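GTP cyclohydrolase 1 type 2 homolog (Escherichia coli, Escherichia coli O157:H7, PDB 1NMO) binds a pair of metal ions in each subunit of a ring-shaped hexamer and may help degrade radiation-damaged nucleotides. Local coordinates at residues 27-32 / 64-69. Sequence-based numbering, arbitrary orientation.
Sequences LQVEGK and HGYFWK. With FE (Fe (III) ion), chain G.
Q28 reaches Y66 through its amide end: OE1 accepts the Y66 backbone N-H at 2.7 Å, with an N-H...O angle of 171°. The donor lies in the amide plane on a lone pair of OE1. Beyond CG the Q28 chain is extended (chi2 -174°), which carries the amide across to the 64-69 loop. NE2, on the other branch, donates to a water at 2.8 Å and to the P24 carbonyl; the same water donates to Y66 O, so both backbone polar atoms of Y66 are tied to this one amide, one directly and one through water. Both Q28 and V29 form backbone hydrogen bonds with L93 of strand 92-95, the two-against-one pairing of a classic beta bulge, in strand 26-29 at the edge of the five-stranded mixed sheet within this chain. The F67 ring meets this strand edge-on, with CE2 3.4 Å from Q28 O and 4.1 Å from V29 CG2, and the V29 side chain runs roughly perpendicular to that of F67. Y66 CB sits over the centre of one F67 face, 3.8 Å above it. W68 NE1 donates to G65 O from above the carbonyl plane, away from a lone pair. At the loop's start, H64 NE2 binds iron at 2.1 Å, a site completed by H215 and E219.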
ATOM      1  N   LEU A  27     -14.189  41.244 -17.171  1.00 16.47           N
ATOM      2  CA  LEU A  27     -12.835  41.115 -17.792  1.00 16.18           C
ATOM      3  C   LEU A  27     -11.813  41.376 -16.682  1.00 15.64           C
ATOM      4  O   LEU A  27     -11.779  42.497 -16.185  1.00 15.79           O
ATOM      5  CB  LEU A  27     -12.604  42.237 -18.801  1.00 15.02           C
ATOM      6  CG  LEU A  27     -12.154  41.766 -20.158  1.00 17.27           C
ATOM      7  CD1 LEU A  27     -11.525  42.917 -20.880  1.00 15.35           C
ATOM      8  CD2 LEU A  27     -11.238  40.610 -20.064  1.00 14.01           C
ATOM      9  N   GLN A  28     -10.987  40.434 -16.273  1.00 14.35           N
ATOM     10  CA  GLN A  28     -10.054  40.855 -15.233  1.00 15.69           C
ATOM     11  C   GLN A  28      -8.669  41.143 -15.831  1.00 16.61           C
ATOM     12  O   GLN A  28      -7.861  41.866 -15.247  1.00 16.62           O
ATOM     13  CB  GLN A  28      -9.919  39.789 -14.160  1.00 15.30           C
ATOM     14  CG  GLN A  28     -11.256  39.441 -13.486  1.00 16.77           C
ATOM     15  CD  GLN A  28     -11.007  38.477 -12.344  1.00 17.97           C
ATOM     16  OE1 GLN A  28      -9.900  37.921 -12.223  1.00 16.67           O
ATOM     17  NE2 GLN A  28     -12.015  38.273 -11.499  1.00 17.35           N
ATOM     18  N   VAL A  29      -8.362  40.588 -16.990  1.00 16.37           N
ATOM     19  CA  VAL A  29      -7.024  40.871 -17.542  1.00 17.19           C
ATOM     20  C   VAL A  29      -7.319  40.957 -19.003  1.00 17.95           C
ATOM     21  O   VAL A  29      -7.709  39.980 -19.614  1.00 19.32           O
ATOM     22  CB  VAL A  29      -6.015  39.730 -17.262  1.00 15.64           C
ATOM     23  CG1 VAL A  29      -4.611  40.164 -17.736  1.00 14.71           C
ATOM     24  CG2 VAL A  29      -5.999  39.400 -15.713  1.00 15.45           C
ATOM     25  N   GLU A  30      -7.195  42.149 -19.556  1.00 17.93           N
ATOM     26  CA  GLU A  30      -7.461  42.356 -20.970  1.00 18.00           C
ATOM     27  C   GLU A  30      -6.402  41.739 -21.875  1.00 18.88           C
ATOM     28  O   GLU A  30      -5.217  41.772 -21.564  1.00 17.10           O
ATOM     29  CB  GLU A  30      -7.506  43.841 -21.246  1.00 17.78           C
ATOM     30  CG  GLU A  30      -8.169  44.220 -22.482  1.00 18.62           C
ATOM     31  CD  GLU A  30      -7.936  45.686 -22.785  1.00 21.83           C
ATOM     32  OE1 GLU A  30      -7.593  46.457 -21.823  1.00 21.48           O
ATOM     33  OE2 GLU A  30      -8.096  46.061 -23.982  1.00 20.45           O
ATOM     34  N   GLY A  31      -6.872  41.217 -23.022  1.00 20.26           N
ATOM     35  CA  GLY A  31      -6.029  40.613 -24.049  1.00 18.64           C
ATOM     36  C   GLY A  31      -6.489  41.028 -25.461  1.00 18.52           C
ATOM     37  O   GLY A  31      -6.938  42.177 -25.643  1.00 17.19           O
ATOM     38  N   LYS A  32      -6.320  40.142 -26.472  1.00 18.28           N
ATOM     39  CA  LYS A  32      -6.682  40.469 -27.863  1.00 17.84           C
ATOM     40  C   LYS A  32      -8.158  40.819 -27.939  1.00 19.12           C
ATOM     41  O   LYS A  32      -9.026  40.207 -27.299  1.00 17.62           O
ATOM     42  CB  LYS A  32      -6.372  39.319 -28.803  1.00 15.81           C
ATOM     43  CG  LYS A  32      -7.035  38.098 -28.328  1.00 16.93           C
ATOM     44  CD  LYS A  32      -6.920  36.892 -29.262  1.00 18.07           C
ATOM     45  CE  LYS A  32      -5.501  36.569 -29.694  1.00 19.95           C
ATOM     46  NZ  LYS A  32      -5.329  35.079 -29.565  1.00 17.82           N
ATOM     47  N   HIS A  64     -13.128  31.401 -10.126  1.00 11.13           N
ATOM     48  CA  HIS A  64     -12.137  32.046  -9.243  1.00 12.74           C
ATOM     49  C   HIS A  64     -10.954  32.669 -10.023  1.00 13.74           C
ATOM     50  O   HIS A  64      -9.987  31.989 -10.427  1.00 13.13           O
ATOM     51  CB  HIS A  64     -11.532  31.046  -8.264  1.00 14.10           C
ATOM     52  CG  HIS A  64     -12.516  30.385  -7.364  1.00 13.73           C
ATOM     53  ND1 HIS A  64     -12.904  29.073  -7.532  1.00 12.23           N
ATOM     54  CD2 HIS A  64     -13.178  30.841  -6.273  1.00 14.98           C
ATOM     55  CE1 HIS A  64     -13.751  28.747  -6.578  1.00 14.85           C
ATOM     56  NE2 HIS A  64     -13.932  29.797  -5.800  1.00 15.93           N
ATOM     57  N   GLY A  65     -11.006  33.981 -10.222  1.00 14.96           N
ATOM     58  CA  GLY A  65      -9.940  34.642 -10.970  1.00 13.17           C
ATOM     59  C   GLY A  65      -9.011  35.285  -9.993  1.00 14.10           C
ATOM     60  O   GLY A  65      -8.674  34.648  -8.994  1.00 12.42           O
ATOM     61  N   TYR A  66      -8.629  36.553 -10.221  1.00 14.19           N
ATOM     62  CA  TYR A  66      -7.643  37.204  -9.321  1.00 15.52           C
ATOM     63  C   TYR A  66      -8.135  38.487  -8.631  1.00 15.81           C
ATOM     64  O   TYR A  66      -9.325  38.807  -8.633  1.00 15.65           O
ATOM     65  CB  TYR A  66      -6.383  37.558 -10.124  1.00 12.70           C
ATOM     66  CG  TYR A  66      -5.800  36.447 -10.982  1.00 12.26           C
ATOM     67  CD1 TYR A  66      -5.857  35.156 -10.568  1.00 12.25           C
ATOM     68  CD2 TYR A  66      -5.190  36.706 -12.241  1.00 10.78           C
ATOM     69  CE1 TYR A  66      -5.357  34.117 -11.363  1.00 12.62           C
ATOM     70  CE2 TYR A  66      -4.674  35.654 -13.036  1.00  9.16           C
ATOM     71  CZ  TYR A  66      -4.785  34.358 -12.574  1.00 10.26           C
ATOM     72  OH  TYR A  66      -4.408  33.217 -13.295  1.00 10.84           O
ATOM     73  N   PHE A  67      -7.195  39.195  -8.006  1.00 16.99           N
ATOM     74  CA  PHE A  67      -7.480  40.509  -7.393  1.00 17.96           C
ATOM     75  C   PHE A  67      -8.520  40.490  -6.294  1.00 19.62           C
ATOM     76  O   PHE A  67      -9.420  41.332  -6.291  1.00 19.06           O
ATOM     77  CB  PHE A  67      -7.953  41.431  -8.497  1.00 17.00           C
ATOM     78  CG  PHE A  67      -7.083  41.349  -9.724  1.00 16.64           C
ATOM     79  CD1 PHE A  67      -5.704  41.431  -9.595  1.00 15.52           C
ATOM     80  CD2 PHE A  67      -7.624  41.182 -10.977  1.00 16.05           C
ATOM     81  CE1 PHE A  67      -4.872  41.342 -10.703  1.00 14.23           C
ATOM     82  CE2 PHE A  67      -6.821  41.098 -12.071  1.00 15.90           C
ATOM     83  CZ  PHE A  67      -5.419  41.182 -11.919  1.00 15.13           C
ATOM     84  N   TRP A  68      -8.428  39.489  -5.411  1.00 22.20           N
ATOM     85  CA  TRP A  68      -9.324  39.352  -4.251  1.00 23.02           C
ATOM     86  C   TRP A  68      -9.066  40.511  -3.257  1.00 24.28           C
ATOM     87  O   TRP A  68      -7.902  40.970  -3.059  1.00 22.26           O
ATOM     88  CB  TRP A  68      -9.078  38.011  -3.542  1.00 22.40           C
ATOM     89  CG  TRP A  68      -9.470  36.866  -4.400  1.00 24.82           C
ATOM     90  CD1 TRP A  68      -8.661  36.233  -5.333  1.00 25.44           C
ATOM     91  CD2 TRP A  68     -10.825  36.363  -4.639  1.00 24.99           C
ATOM     92  NE1 TRP A  68      -9.437  35.395  -6.152  1.00 24.32           N
ATOM     93  CE2 TRP A  68     -10.746  35.440  -5.750  1.00 23.98           C
ATOM     94  CE3 TRP A  68     -12.091  36.597  -4.035  1.00 24.57           C
ATOM     95  CZ2 TRP A  68     -11.889  34.761  -6.264  1.00 23.87           C
ATOM     96  CZ3 TRP A  68     -13.229  35.919  -4.553  1.00 22.48           C
ATOM     97  CH2 TRP A  68     -13.111  35.011  -5.656  1.00 23.39           C
ATOM     98  N   LYS A  69     -10.160  40.935  -2.619  1.00 24.84           N
ATOM     99  CA  LYS A  69     -10.072  42.007  -1.685  1.00 27.10           C
ATOM    100  C   LYS A  69      -9.092  41.655  -0.567  1.00 28.05           C
ATOM    101  O   LYS A  69      -9.127  40.553   0.061  1.00 26.76           O
ATOM    102  CB  LYS A  69     -11.456  42.384  -1.111  1.00 28.78           C
ATOM    103  CG  LYS A  69     -11.533  43.845  -0.588  1.00 31.26           C
ATOM    104  CD  LYS A  69     -12.519  44.770  -1.429  1.00 33.28           C
ATOM    105  CE  LYS A  69     -13.861  44.060  -1.823  1.00 33.61           C
ATOM    106  NZ  LYS A  69     -14.842  43.772  -0.691  1.00 34.85           N
TER
HETATM  107 FE    FE G 301     -15.486  29.006  -4.567  1.00 30.80          FE
HETATM  108  O   HOH W   1     -11.627  36.870  -9.055  1.00 21.20           O